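Local coordinates for protein MstE (Scytonema sp. PCC 10023, PDB 6SBF) that probably cyclises isoprenoid chains into polycyclic merosterol-type scaffolds, as a single-domain class II terpene cyclase with an alpha6-alpha6 barrel, at residues Y18-Q23 with W294-Q299; N26-A31 with A70-A75; V179-A184 with E216-L221; R192-L197 with E224-G229. The protein carries 1 engineered substitution. All coordinates share one frame; numbering follows the deposited sequence. Where two conformers were deposited one is given.

Interaction 1. Residues Y18-Q23 with W294-Q299; sequences YPKLNQ and WLLEQQ
Leu296 reaches from the last turns of helix 282-298 to helix 18-37 and overlaps the aliphatic part of Gln23. Its two methyls divide the work: CD1 lies 4.1 Å from Gln23 CG, while CD2 sits 4.1 Å from the backbone oxygen Gln23 O. The two side chains pass alongside each other, running in opposite directions. Gln23 starts out with CG anti to the backbone N (chi1 -177°) and then bends at chi2, which turns the amide off the leucine and toward a bridging water. Lys20, one turn earlier, adds a looser touch, its CG 4.4 Å from Leu296 CD1; the extended chain carries NZ on to a hydrogen bond with Ala289 O.

The polar half of the contact runs through that water. It accepts from Gln23 NE2 at 3.1 Å and donates to Leu296 O at 2.8 Å and to Gln299 OE1 at 2.7 Å, so it ties the N-terminal helix to a carbonyl and a side chain near the C-terminal end of helix 282-298. Gln299 OE1 is also bonded to Ser27 OG, further along helix 18-37. This is surface packing between the first helix of the chain and helix 282-298, in a protein built as an alpha6-alpha6 barrel. With one leucine as its apolar wedge and a water as its polar link, the junction probably relies on modest van der Waals overlap and solvent-mediated bonding.

Interaction 2. Residues N26-A31 with A70-A75; sequences NSINAA and ATLPYA
Asn29 and Tyr74 meet through a hydrogen bond: Tyr74 OH donates to Asn29 OD1 over 2.7 Å. The phenol comes in within the carbonyl plane, on a lone pair of the oxygen, at a C=O...O angle of 126°. Seen from the ring, OD1 stands at the edge near the ring plane, and it is also 3.4 Å from Tyr74 CE2. The two side chains cross at about a right angle, with amide and ring planes 39° apart. Asn29 holds CG beside its own backbone N (chi1 -65°), which swings the amide round the flank of helix 18-37 toward the tyrosine.

The contact fastens helix 18-37 to the loop joining helices 59-69 and 75-90, one of the helix-to-loop joints of this alpha6-alpha6 barrel, and Tyr74 occupies the N-cap position of the second of these. Replacing Asn29 by alanine is likely to leave the tyrosine hydroxyl without this acceptor and its ring freer to swing away from the helix.

On the inner side the packing is apolar and more buried. Ile28 sets CG2 3.8 Å from Leu72 CD2, the two side chains sliding past each other in opposite directions, and Val357 of helix 350-363 also packs on Ile28. The Asn29-Tyr74 pair, by contrast, is partly exposed, and the two residues touch there through the one hydrogen bond.

Interaction 3. Residues V179-A184 with E216-L221; sequences VSAAVA and EYTTAL
Ala181 CB points at helix 215-229 and meets Leu221 CB at 3.7 Å, so the apolar packing touches the leucine at the root of its side chain. One residue on, Ala182 CB takes the far end of the same leucine, 4.2 Å from Leu221 CD1. Leu221 has CG anti to its carbonyl carbon (chi1 -75°), a setting that carries the branch past Ala181 and on to Ala182. Ala181 CB also rests 4.0 Å from the backbone oxygen Thr218 O, which is bonded to Thr222 OG1. With such small residues on one side, the axes of the two short helical segments come within 8.6 Å and run in the same general direction, inclined at 36°.

The polar link is a water. It donates to Ala181 O and to Leu221 O, 2.8 Å in each case, and so bridges two main-chain carbonyls of neighbouring helices inside a buried contact.

An aromatic element belongs to the second helix itself. Leu221 CD1 lies 3.5 Å above the plane of Tyr217, offset toward the rim of the ring, so the methyl that faces Ala182 also leans on the tyrosine. That ring in turn meets Trp212 and stands edge-to-face with Trp270.

The contact is deep in the alpha6-alpha6 barrel, its centre about 7 Å from the centre of the chain, and is flanked on several sides: Trp114 of helix 109-121 packs on Ala182 and Tyr217, Trp270 of helix 265-275 on Leu221, and helix 187-200 backs Ser180 and Ala184.

Interaction 4. Residues R192-L197 with E224-G229; sequences RLHDYL and EALAAG
Two helices of the cyclase's alpha6-alpha6 barrel, 187-200 and 215-229, meet here through a histidine and three aliphatic side chains, within the region related to the C-terminal domain of squalene-hopene cyclases. The closest touch is between His194 and Leu226: His194 CD2 lies 3.8 Å from Leu226 CD2, the methyl approaching the imidazole obliquely and the two side chains crossing at about a right angle. His194 carries CG anti to the backbone N (chi1 169°), which swings the ring out toward the second helix. About one turn on from the histidine, Leu197 CD1 makes a looser apolar touch with Ala225 CB at 4.5 Å, and Ala184 packs against both.

Leu226 does not depend on the histidine alone, since Ile238 of helix 235-248 and Arg198 also lie against it.

Polar bonds at two points fix the rotation of the imidazole. NE2 is hydrogen-bonded to Asp234 OD1, in the connection leading to helix 235-248, while ND1 is held by the next residue in its own helix. Carboxylates at both ring nitrogens would probably favour a positively charged imidazole. A leucine in place of His194 would probably leave Asp195 and Asp234 without this shared partner and give up the polar tie to the connection between helices 215-229 and 235-248. The ND1 bond is well directed: His194 ND1 donates to the anti lone pair of Asp195 OD1 over 2.8 Å, with the oxygen only 2° out of the ring plane.

In the fold
From the N terminus, helix 18-37 takes part first, and twice. Its opening turns wait for helix 282-298, so interaction 1 closes a loop that spans most of the chain and contains the other three contacts. A few residues on, the same helix makes interaction 2, a much shorter closure onto the loop between helices 59-69 and 75-90; the two contacts touch through Ser27 and Gln299. Interactions 3 and 4 come later in sequence and cross; they touch, with centres about 9 Å apart. The first pair thus ties helix 18-37 to the end of helix 282-298 and to the 70-75 loop, while the second sets the successive helices 177-183 and 187-200 against helix 215-229.

Interaction 1. Residues Y18-Q23 with W294-Q299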
loop_
_atom_site.group_PDB
_atom_site.type_symbol
_atom_site.label_atom_id
_atom_site.label_comp_id
_atom_site.label_asym_id
_atom_site.label_seq_id
_atom_site.Cartn_x
_atom_site.Cartn_y
_atom_site.Cartn_z
ATOM N N TYR A 18 21.360 -18.045 12.744
ATOM C CA TYR A 18 22.089 -16.766 12.553
ATOM C C TYR A 18 22.343 -16.517 11.054
ATOM O O TYR A 18 22.258 -15.369 10.597
ATOM C CB TYR A 18 23.389 -16.683 13.375
ATOM C CG TYR A 18 23.179 -16.651 14.864
ATOM C CD1 TYR A 18 22.279 -15.784 15.470
ATOM C CD2 TYR A 18 23.954 -17.457 15.679
ATOM C CE1 TYR A 18 22.153 -15.729 16.848
ATOM C CE2 TYR A 18 23.825 -17.424 17.054
ATOM C CZ TYR A 18 22.917 -16.565 17.638
ATOM O OH TYR A 18 22.782 -16.532 18.993
ATOM N N PRO A 19 22.674 -17.527 10.219
ATOM C CA PRO A 19 22.812 -17.280 8.772
ATOM C C PRO A 19 21.558 -16.647 8.166
ATOM O O PRO A 19 21.674 -15.823 7.262
ATOM C CB PRO A 19 23.171 -18.654 8.185
ATOM C CG PRO A 19 23.873 -19.357 9.324
ATOM C CD PRO A 19 23.175 -18.854 10.587
ATOM N N LYS A 20 20.376 -17.093 8.597
ATOM C CA LYS A 20 19.136 -16.537 8.047
ATOM C C LYS A 20 18.937 -15.091 8.524
ATOM O O LYS A 20 18.571 -14.216 7.729
ATOM C CB LYS A 20 17.964 -17.519 8.285
ATOM C CG LYS A 20 16.743 -17.158 7.463
ATOM C CD LYS A 20 15.655 -18.209 7.585
ATOM C CE LYS A 20 14.382 -17.828 6.850
ATOM N NZ LYS A 20 13.314 -18.826 6.891
ATOM N N LEU A 21 19.305 -14.770 9.770
ATOM C CA LEU A 21 19.212 -13.373 10.236
ATOM C C LEU A 21 20.185 -12.488 9.465
ATOM O O LEU A 21 19.802 -11.392 9.058
ATOM C CB LEU A 21 19.476 -13.301 11.728
ATOM C CG LEU A 21 19.211 -11.932 12.348
ATOM C CD1 LEU A 21 17.767 -11.476 12.199
ATOM C CD2 LEU A 21 19.615 -11.952 13.805
ATOM N N ASN A 22 21.414 -12.962 9.273
ATOM C CA ASN A 22 22.445 -12.258 8.492
ATOM C C ASN A 22 21.984 -12.065 7.036
ATOM O O ASN A 22 22.213 -10.989 6.449
ATOM C CB ASN A 22 23.721 -13.090 8.568
ATOM C CG ASN A 22 24.988 -12.309 8.366
ATOM O OD1 ASN A 22 25.106 -11.420 7.518
ATOM N ND2 ASN A 22 25.948 -12.717 9.138
ATOM N N GLN A 23 21.368 -13.109 6.455
ATOM C CA GLN A 23 20.870 -12.917 5.061
ATOM C C GLN A 23 19.735 -11.901 5.046
ATOM O O GLN A 23 19.639 -11.109 4.085
ATOM C CB GLN A 23 20.502 -14.235 4.408
ATOM C CG GLN A 23 20.079 -14.021 2.983
ATOM C CD GLN A 23 21.135 -13.452 2.112
ATOM O OE1 GLN A 23 22.325 -13.617 2.408
ATOM N NE2 GLN A 23 20.681 -12.744 1.073
ATOM N N TRP A 294 11.263 -17.555 0.956
ATOM C CA TRP A 294 10.934 -17.419 -0.470
ATOM C C TRP A 294 11.274 -16.000 -0.945
ATOM O O TRP A 294 11.883 -15.829 -2.010
ATOM C CB TRP A 294 9.462 -17.747 -0.682
ATOM C CG TRP A 294 9.092 -17.691 -2.133
ATOM C CD1 TRP A 294 9.266 -18.680 -3.055
ATOM C CD2 TRP A 294 8.438 -16.596 -2.783
ATOM N NE1 TRP A 294 8.772 -18.236 -4.261
ATOM C CE2 TRP A 294 8.226 -16.987 -4.124
ATOM C CE3 TRP A 294 7.969 -15.343 -2.378
ATOM C CZ2 TRP A 294 7.614 -16.148 -5.045
ATOM C CZ3 TRP A 294 7.346 -14.508 -3.277
ATOM C CH2 TRP A 294 7.157 -14.915 -4.598
ATOM N N LEU A 295 10.938 -14.999 -0.121
ATOM C CA LEU A 295 11.267 -13.614 -0.544
ATOM C C LEU A 295 12.807 -13.450 -0.632
ATOM O O LEU A 295 13.285 -12.806 -1.582
ATOM C CB LEU A 295 10.647 -12.615 0.445
ATOM C CG LEU A 295 9.141 -12.502 0.352
ATOM C CD1 LEU A 295 8.565 -11.735 1.554
ATOM C CD2 LEU A 295 8.715 -11.817 -0.924
ATOM N N LEU A 296 13.561 -14.031 0.301
ATOM C CA LEU A 296 15.022 -13.935 0.197
ATOM C C LEU A 296 15.502 -14.546 -1.134
ATOM O O LEU A 296 16.372 -13.972 -1.794
ATOM C CB LEU A 296 15.739 -14.603 1.372
ATOM C CG LEU A 296 15.500 -13.953 2.717
ATOM C CD1 LEU A 296 16.127 -14.783 3.839
ATOM C CD2 LEU A 296 16.041 -12.559 2.729
ATOM N N GLU A 297 14.947 -15.699 -1.504
ATOM C CA GLU A 297 15.378 -16.392 -2.752
ATOM C C GLU A 297 15.000 -15.605 -4.008
ATOM O O GLU A 297 15.776 -15.689 -4.981
ATOM C CB GLU A 297 14.849 -17.846 -2.808
ATOM C CG GLU A 297 15.267 -18.629 -4.063
ATOM C CD GLU A 297 15.160 -20.135 -3.892
ATOM O OE1 GLU A 297 15.748 -20.859 -4.732
ATOM O OE2 GLU A 297 14.480 -20.577 -2.926
ATOM N N GLN A 298 13.903 -14.857 -3.963
ATOM C CA GLN A 298 13.360 -14.125 -5.135
ATOM C C GLN A 298 14.089 -12.827 -5.394
ATOM O O GLN A 298 13.883 -12.245 -6.437
ATOM C CB GLN A 298 11.858 -13.893 -5.001
ATOM C CG GLN A 298 11.045 -15.188 -4.953
ATOM C CD GLN A 298 11.182 -15.994 -6.232
ATOM O OE1 GLN A 298 10.992 -15.472 -7.291
ATOM N NE2 GLN A 298 11.547 -17.258 -6.131
ATOM N N GLN A 299 14.865 -12.319 -4.430
ATOM C CA GLN A 299 15.479 -10.985 -4.631
ATOM C C GLN A 299 16.398 -11.038 -5.852
ATOM O O GLN A 299 17.145 -12.007 -6.025
ATOM C CB GLN A 299 16.254 -10.614 -3.373
ATOM C CG GLN A 299 16.679 -9.141 -3.363
ATOM C CD GLN A 299 17.278 -8.740 -2.017
ATOM O OE1 GLN A 299 17.666 -9.617 -1.233
ATOM N NE2 GLN A 299 17.280 -7.435 -1.751
HETATM O O HOH W 1 18.223 -12.217 -0.677
#

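Interaction 2. Residues N26-A31 with A70-A75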
loop_
_atom_site.group_PDB
_atom_site.type_symbol
_atom_site.label_atom_id
_atom_site.label_comp_id
_atom_site.label_asym_id
_atom_site.label_seq_id
_atom_site.Cartn_x
_atom_site.Cartn_y
_atom_site.Cartn_z
ATOM N N ASN A 26 21.476 -8.626 4.954
ATOM C CA ASN A 26 22.114 -8.388 3.634
ATOM C C ASN A 26 21.046 -8.028 2.586
ATOM O O ASN A 26 21.258 -7.113 1.758
ATOM C CB ASN A 26 22.997 -9.559 3.239
ATOM C CG ASN A 26 24.252 -9.660 4.112
ATOM O OD1 ASN A 26 24.532 -8.722 4.876
ATOM N ND2 ASN A 26 24.901 -10.817 4.083
ATOM N N SER A 27 19.943 -8.754 2.622
ATOM C CA SER A 27 18.812 -8.556 1.685
ATOM C C SER A 27 18.205 -7.193 1.885
ATOM O O SER A 27 18.031 -6.400 0.928
ATOM C CB SER A 27 17.753 -9.621 1.946
ATOM O OG SER A 27 16.529 -9.317 1.266
ATOM N N ILE A 28 17.929 -6.847 3.142
ATOM C CA ILE A 28 17.360 -5.517 3.469
ATOM C C ILE A 28 18.324 -4.420 2.975
ATOM O O ILE A 28 17.886 -3.430 2.414
ATOM C CB ILE A 28 17.008 -5.447 4.952
ATOM C CG1 ILE A 28 15.811 -6.343 5.276
ATOM C CG2 ILE A 28 16.827 -3.989 5.398
ATOM C CD1 ILE A 28 15.709 -6.723 6.728
ATOM N N ASN A 29 19.601 -4.565 3.303
ATOM C CA ASN A 29 20.553 -3.523 2.926
ATOM C C ASN A 29 20.683 -3.336 1.426
ATOM O O ASN A 29 20.773 -2.205 0.938
ATOM C CB ASN A 29 21.929 -3.758 3.564
ATOM C CG ASN A 29 21.859 -3.654 5.088
ATOM O OD1 ASN A 29 21.027 -2.914 5.604
ATOM N ND2 ASN A 29 22.769 -4.338 5.756
ATOM N N ALA A 30 20.643 -4.440 0.694
ATOM C CA ALA A 30 20.724 -4.357 -0.783
ATOM C C ALA A 30 19.475 -3.648 -1.324
ATOM O O ALA A 30 19.584 -2.846 -2.269
ATOM C CB ALA A 30 20.889 -5.732 -1.398
ATOM N N ALA A 31 18.320 -3.893 -0.724
ATOM C CA ALA A 31 17.073 -3.249 -1.166
ATOM C C ALA A 31 17.083 -1.769 -0.834
ATOM O O ALA A 31 16.614 -0.947 -1.641
ATOM C CB ALA A 31 15.918 -3.961 -0.568
ATOM N N ALA A 70 10.208 3.831 6.950
ATOM C CA ALA A 70 10.224 4.431 8.296
ATOM C C ALA A 70 10.517 3.393 9.378
ATOM O O ALA A 70 10.866 3.791 10.484
ATOM C CB ALA A 70 8.909 5.133 8.571
ATOM N N THR A 71 10.401 2.090 9.095
ATOM C CA THR A 71 10.727 1.000 10.054
ATOM C C THR A 71 12.249 0.829 10.197
ATOM O O THR A 71 12.712 0.180 11.151
ATOM C CB THR A 71 10.085 -0.332 9.658
ATOM O OG1 THR A 71 8.689 -0.187 9.388
ATOM C CG2 THR A 71 10.215 -1.316 10.790
ATOM N N LEU A 72 13.035 1.362 9.276
ATOM C CA LEU A 72 14.483 1.163 9.417
ATOM C C LEU A 72 15.113 2.113 10.442
ATOM O O LEU A 72 14.743 3.276 10.542
ATOM C CB LEU A 72 15.174 1.405 8.096
ATOM C CG LEU A 72 14.992 0.250 7.167
ATOM C CD1 LEU A 72 14.962 0.669 5.764
ATOM C CD2 LEU A 72 15.860 -0.940 7.412
ATOM N N PRO A 73 16.073 1.577 11.231
ATOM C CA PRO A 73 16.787 2.367 12.235
ATOM C C PRO A 73 18.135 2.848 11.724
ATOM O O PRO A 73 19.143 2.590 12.413
ATOM C CB PRO A 73 17.030 1.301 13.309
ATOM C CG PRO A 73 17.407 0.088 12.484
ATOM C CD PRO A 73 16.447 0.148 11.300
ATOM N N TYR A 74 18.160 3.349 10.486
ATOM C CA TYR A 74 19.370 3.935 9.916
ATOM C C TYR A 74 19.243 5.439 9.731
ATOM O O TYR A 74 18.275 5.952 9.195
ATOM C CB TYR A 74 19.613 3.355 8.536
ATOM C CG TYR A 74 19.885 1.883 8.493
ATOM C CD1 TYR A 74 20.493 1.177 9.507
ATOM C CD2 TYR A 74 19.594 1.161 7.343
ATOM C CE1 TYR A 74 20.839 -0.147 9.360
ATOM C CE2 TYR A 74 19.918 -0.170 7.201
ATOM C CZ TYR A 74 20.565 -0.829 8.200
ATOM O OH TYR A 74 20.976 -2.123 8.144
ATOM N N ALA A 75 20.288 6.140 10.209
ATOM C CA ALA A 75 20.276 7.596 10.113
ATOM C C ALA A 75 20.154 8.060 8.660
ATOM O O ALA A 75 19.444 9.055 8.414
ATOM C CB ALA A 75 21.530 8.160 10.759
#

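Interaction 3. Residues V179-A184 with E216-L221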
loop_
_atom_site.group_PDB
_atom_site.type_symbol
_atom_site.label_atom_id
_atom_site.label_comp_id
_atom_site.label_asym_id
_atom_site.label_seq_id
_atom_site.Cartn_x
_atom_site.Cartn_y
_atom_site.Cartn_z
ATOM N N VAL A 179 -8.467 2.352 0.632
ATOM C CA VAL A 179 -8.121 3.709 1.074
ATOM C C VAL A 179 -8.555 3.878 2.515
ATOM O O VAL A 179 -7.782 4.448 3.335
ATOM C CB VAL A 179 -8.747 4.757 0.172
ATOM C CG1 VAL A 179 -8.365 6.170 0.637
ATOM C CG2 VAL A 179 -8.322 4.515 -1.256
ATOM N N SER A 180 -9.709 3.392 2.919
ATOM C CA SER A 180 -10.181 3.481 4.303
ATOM C C SER A 180 -9.206 2.747 5.234
ATOM O O SER A 180 -8.864 3.268 6.319
ATOM C CB SER A 180 -11.587 2.900 4.403
ATOM O OG SER A 180 -12.522 3.644 3.648
ATOM N N ALA A 181 -8.718 1.581 4.858
ATOM C CA ALA A 181 -7.794 0.793 5.662
ATOM C C ALA A 181 -6.508 1.601 5.872
ATOM O O ALA A 181 -5.946 1.642 6.986
ATOM C CB ALA A 181 -7.522 -0.549 5.022
ATOM N N ALA A 182 -5.981 2.175 4.817
ATOM C CA ALA A 182 -4.729 2.931 4.893
ATOM C C ALA A 182 -4.938 4.202 5.739
ATOM O O ALA A 182 -4.070 4.521 6.572
ATOM C CB ALA A 182 -4.233 3.265 3.508
ATOM N N VAL A 183 -6.007 4.936 5.560
ATOM C CA VAL A 183 -6.275 6.173 6.321
ATOM C C VAL A 183 -6.458 5.803 7.787
ATOM O O VAL A 183 -6.065 6.597 8.663
ATOM C CB VAL A 183 -7.430 6.979 5.713
ATOM C CG1 VAL A 183 -7.865 8.132 6.586
ATOM C CG2 VAL A 183 -7.035 7.528 4.348
ATOM N N ALA A 184 -7.002 4.653 8.076
ATOM C CA ALA A 184 -7.179 4.205 9.485
ATOM C C ALA A 184 -5.831 3.919 10.157
ATOM O O ALA A 184 -5.856 3.711 11.379
ATOM C CB ALA A 184 -8.065 2.992 9.522
ATOM N N GLU A 216 -4.610 -9.070 -0.174
ATOM C CA GLU A 216 -3.669 -9.057 0.977
ATOM C C GLU A 216 -3.353 -7.622 1.416
ATOM O O GLU A 216 -3.150 -7.428 2.588
ATOM C CB GLU A 216 -2.415 -9.837 0.602
ATOM C CG GLU A 216 -2.654 -11.319 0.276
ATOM C CD GLU A 216 -3.294 -11.622 -1.055
ATOM O OE1 GLU A 216 -3.804 -12.784 -1.212
ATOM O OE2 GLU A 216 -3.255 -10.740 -1.959
ATOM N N TYR A 217 -3.272 -6.698 0.480
ATOM C CA TYR A 217 -3.012 -5.290 0.803
ATOM C C TYR A 217 -4.085 -4.751 1.730
ATOM O O TYR A 217 -3.779 -4.264 2.854
ATOM C CB TYR A 217 -2.930 -4.503 -0.503
ATOM C CG TYR A 217 -2.827 -3.009 -0.363
ATOM C CD1 TYR A 217 -3.912 -2.199 -0.246
ATOM C CD2 TYR A 217 -1.606 -2.375 -0.435
ATOM C CE1 TYR A 217 -3.834 -0.816 -0.177
ATOM C CE2 TYR A 217 -1.492 -0.991 -0.358
ATOM C CZ TYR A 217 -2.597 -0.196 -0.225
ATOM O OH TYR A 217 -2.485 1.171 -0.165
ATOM N N THR A 218 -5.338 -4.833 1.353
ATOM C CA THR A 218 -6.441 -4.257 2.138
ATOM C C THR A 218 -6.577 -5.054 3.422
ATOM O O THR A 218 -6.899 -4.466 4.477
ATOM C CB THR A 218 -7.734 -4.162 1.329
ATOM O OG1 THR A 218 -7.491 -3.382 0.161
ATOM C CG2 THR A 218 -8.862 -3.529 2.087
ATOM N N THR A 219 -6.448 -6.370 3.349
ATOM C CA THR A 219 -6.670 -7.224 4.525
ATOM C C THR A 219 -5.604 -6.897 5.584
ATOM O O THR A 219 -5.934 -6.746 6.771
ATOM C CB THR A 219 -6.669 -8.695 4.128
ATOM O OG1 THR A 219 -7.736 -8.911 3.180
ATOM C CG2 THR A 219 -6.874 -9.597 5.338
ATOM N N ALA A 220 -4.338 -6.847 5.196
ATOM C CA ALA A 220 -3.253 -6.549 6.176
ATOM C C ALA A 220 -3.492 -5.161 6.768
ATOM O O ALA A 220 -3.407 -4.998 7.984
ATOM C CB ALA A 220 -1.921 -6.591 5.483
ATOM N N LEU A 221 -3.742 -4.147 5.938
ATOM C CA LEU A 221 -3.894 -2.789 6.466
ATOM C C LEU A 221 -5.080 -2.711 7.408
ATOM O O LEU A 221 -5.037 -2.019 8.421
ATOM C CB LEU A 221 -4.021 -1.802 5.321
ATOM C CG LEU A 221 -2.729 -1.485 4.575
ATOM C CD1 LEU A 221 -3.013 -0.742 3.324
ATOM C CD2 LEU A 221 -1.732 -0.739 5.463
HETATM O O HOH W 2 -3.890 0.490 8.573
#

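Interaction 4. Residues R192-L197 with E224-G229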
loop_
_atom_site.group_PDB
_atom_site.type_symbol
_atom_site.label_atom_id
_atom_site.label_comp_id
_atom_site.label_asym_id
_atom_site.label_seq_id
_atom_site.Cartn_x
_atom_site.Cartn_y
_atom_site.Cartn_z
ATOM N N ARG A 192 -13.090 6.755 13.741
ATOM C CA ARG A 192 -14.176 7.185 12.847
ATOM C C ARG A 192 -14.383 6.117 11.756
ATOM O O ARG A 192 -15.544 5.917 11.357
ATOM C CB ARG A 192 -13.845 8.530 12.189
ATOM C CG ARG A 192 -14.923 9.079 11.258
ATOM C CD ARG A 192 -16.345 9.300 11.779
ATOM N NE ARG A 192 -16.467 10.228 12.909
ATOM C CZ ARG A 192 -16.890 11.507 12.844
ATOM N NH1 ARG A 192 -16.938 12.254 13.938
ATOM N NH2 ARG A 192 -17.247 12.036 11.684
ATOM N N LEU A 193 -13.338 5.436 11.281
ATOM C CA LEU A 193 -13.447 4.430 10.193
ATOM C C LEU A 193 -13.736 3.013 10.723
ATOM O O LEU A 193 -13.979 2.111 9.945
ATOM C CB LEU A 193 -12.167 4.465 9.387
ATOM C CG LEU A 193 -11.981 5.753 8.602
ATOM C CD1 LEU A 193 -10.574 5.795 8.048
ATOM C CD2 LEU A 193 -12.949 5.836 7.436
ATOM N N HIS A 194 -13.693 2.798 12.038
ATOM C CA HIS A 194 -13.758 1.453 12.634
ATOM C C HIS A 194 -15.003 0.649 12.154
ATOM O O HIS A 194 -14.862 -0.514 11.797
ATOM C CB HIS A 194 -13.720 1.597 14.170
ATOM C CG HIS A 194 -14.034 0.328 14.878
ATOM N ND1 HIS A 194 -15.338 -0.059 15.126
ATOM C CD2 HIS A 194 -13.219 -0.677 15.318
ATOM C CE1 HIS A 194 -15.321 -1.225 15.753
ATOM N NE2 HIS A 194 -14.018 -1.646 15.861
ATOM N N ASP A 195 -16.177 1.208 12.295
ATOM C CA ASP A 195 -17.411 0.444 12.041
ATOM C C ASP A 195 -17.430 0.050 10.570
ATOM O O ASP A 195 -17.840 -1.079 10.250
ATOM C CB ASP A 195 -18.630 1.210 12.505
ATOM C CG ASP A 195 -18.779 1.326 14.014
ATOM O OD1 ASP A 195 -17.919 0.818 14.760
ATOM O OD2 ASP A 195 -19.769 1.922 14.410
ATOM N N TYR A 196 -17.073 0.963 9.670
ATOM C CA TYR A 196 -17.026 0.664 8.216
ATOM C C TYR A 196 -16.061 -0.490 7.977
ATOM O O TYR A 196 -16.378 -1.461 7.238
ATOM C CB TYR A 196 -16.594 1.905 7.442
ATOM C CG TYR A 196 -16.334 1.626 5.993
ATOM C CD1 TYR A 196 -17.352 1.643 5.054
ATOM C CD2 TYR A 196 -15.060 1.303 5.577
ATOM C CE1 TYR A 196 -17.100 1.361 3.722
ATOM C CE2 TYR A 196 -14.820 1.023 4.247
ATOM C CZ TYR A 196 -15.843 1.013 3.314
ATOM O OH TYR A 196 -15.557 0.722 2.002
ATOM N N LEU A 197 -14.890 -0.448 8.586
ATOM C CA LEU A 197 -13.927 -1.555 8.415
ATOM C C LEU A 197 -14.521 -2.855 8.990
ATOM O O LEU A 197 -14.366 -3.932 8.353
ATOM C CB LEU A 197 -12.599 -1.225 9.035
ATOM C CG LEU A 197 -11.867 -0.056 8.334
ATOM C CD1 LEU A 197 -10.614 0.301 9.056
ATOM C CD2 LEU A 197 -11.526 -0.398 6.891
ATOM N N GLU A 224 -4.309 -4.496 10.676
ATOM C CA GLU A 224 -3.339 -3.683 11.443
ATOM C C GLU A 224 -4.058 -2.513 12.111
ATOM O O GLU A 224 -3.739 -2.171 13.288
ATOM C CB GLU A 224 -2.262 -3.149 10.504
ATOM C CG GLU A 224 -1.210 -4.153 10.103
ATOM C CD GLU A 224 -0.237 -3.674 9.031
ATOM O OE1 GLU A 224 -0.447 -2.547 8.460
ATOM O OE2 GLU A 224 0.721 -4.433 8.756
ATOM N N ALA A 225 -5.026 -1.853 11.468
ATOM C CA ALA A 225 -5.741 -0.700 12.081
ATOM C C ALA A 225 -6.558 -1.214 13.247
ATOM O O ALA A 225 -6.621 -0.573 14.314
ATOM C CB ALA A 225 -6.612 -0.002 11.081
ATOM N N LEU A 226 -7.233 -2.342 13.080
ATOM C CA LEU A 226 -8.005 -2.924 14.194
ATOM C C LEU A 226 -7.060 -3.267 15.351
ATOM O O LEU A 226 -7.418 -3.041 16.525
ATOM C CB LEU A 226 -8.797 -4.147 13.700
ATOM C CG LEU A 226 -9.899 -3.858 12.672
ATOM C CD1 LEU A 226 -10.506 -5.182 12.227
ATOM C CD2 LEU A 226 -10.949 -2.869 13.190
ATOM N N ALA A 227 -5.923 -3.865 15.063
ATOM C CA ALA A 227 -4.964 -4.229 16.111
ATOM C C ALA A 227 -4.464 -2.968 16.836
ATOM O O ALA A 227 -4.379 -2.961 18.061
ATOM C CB ALA A 227 -3.788 -4.978 15.562
ATOM N N ALA A 228 -4.194 -1.893 16.112
ATOM C CA ALA A 228 -3.625 -0.683 16.720
ATOM C C ALA A 228 -4.678 -0.014 17.604
ATOM O O ALA A 228 -4.319 0.684 18.569
ATOM C CB ALA A 228 -3.168 0.261 15.625
ATOM N N GLY A 229 -5.975 -0.200 17.344
ATOM C CA GLY A 229 -7.003 0.429 18.184
ATOM C C GLY A 229 -7.164 -0.269 19.531
ATOM O O GLY A 229 -7.726 0.359 20.445
#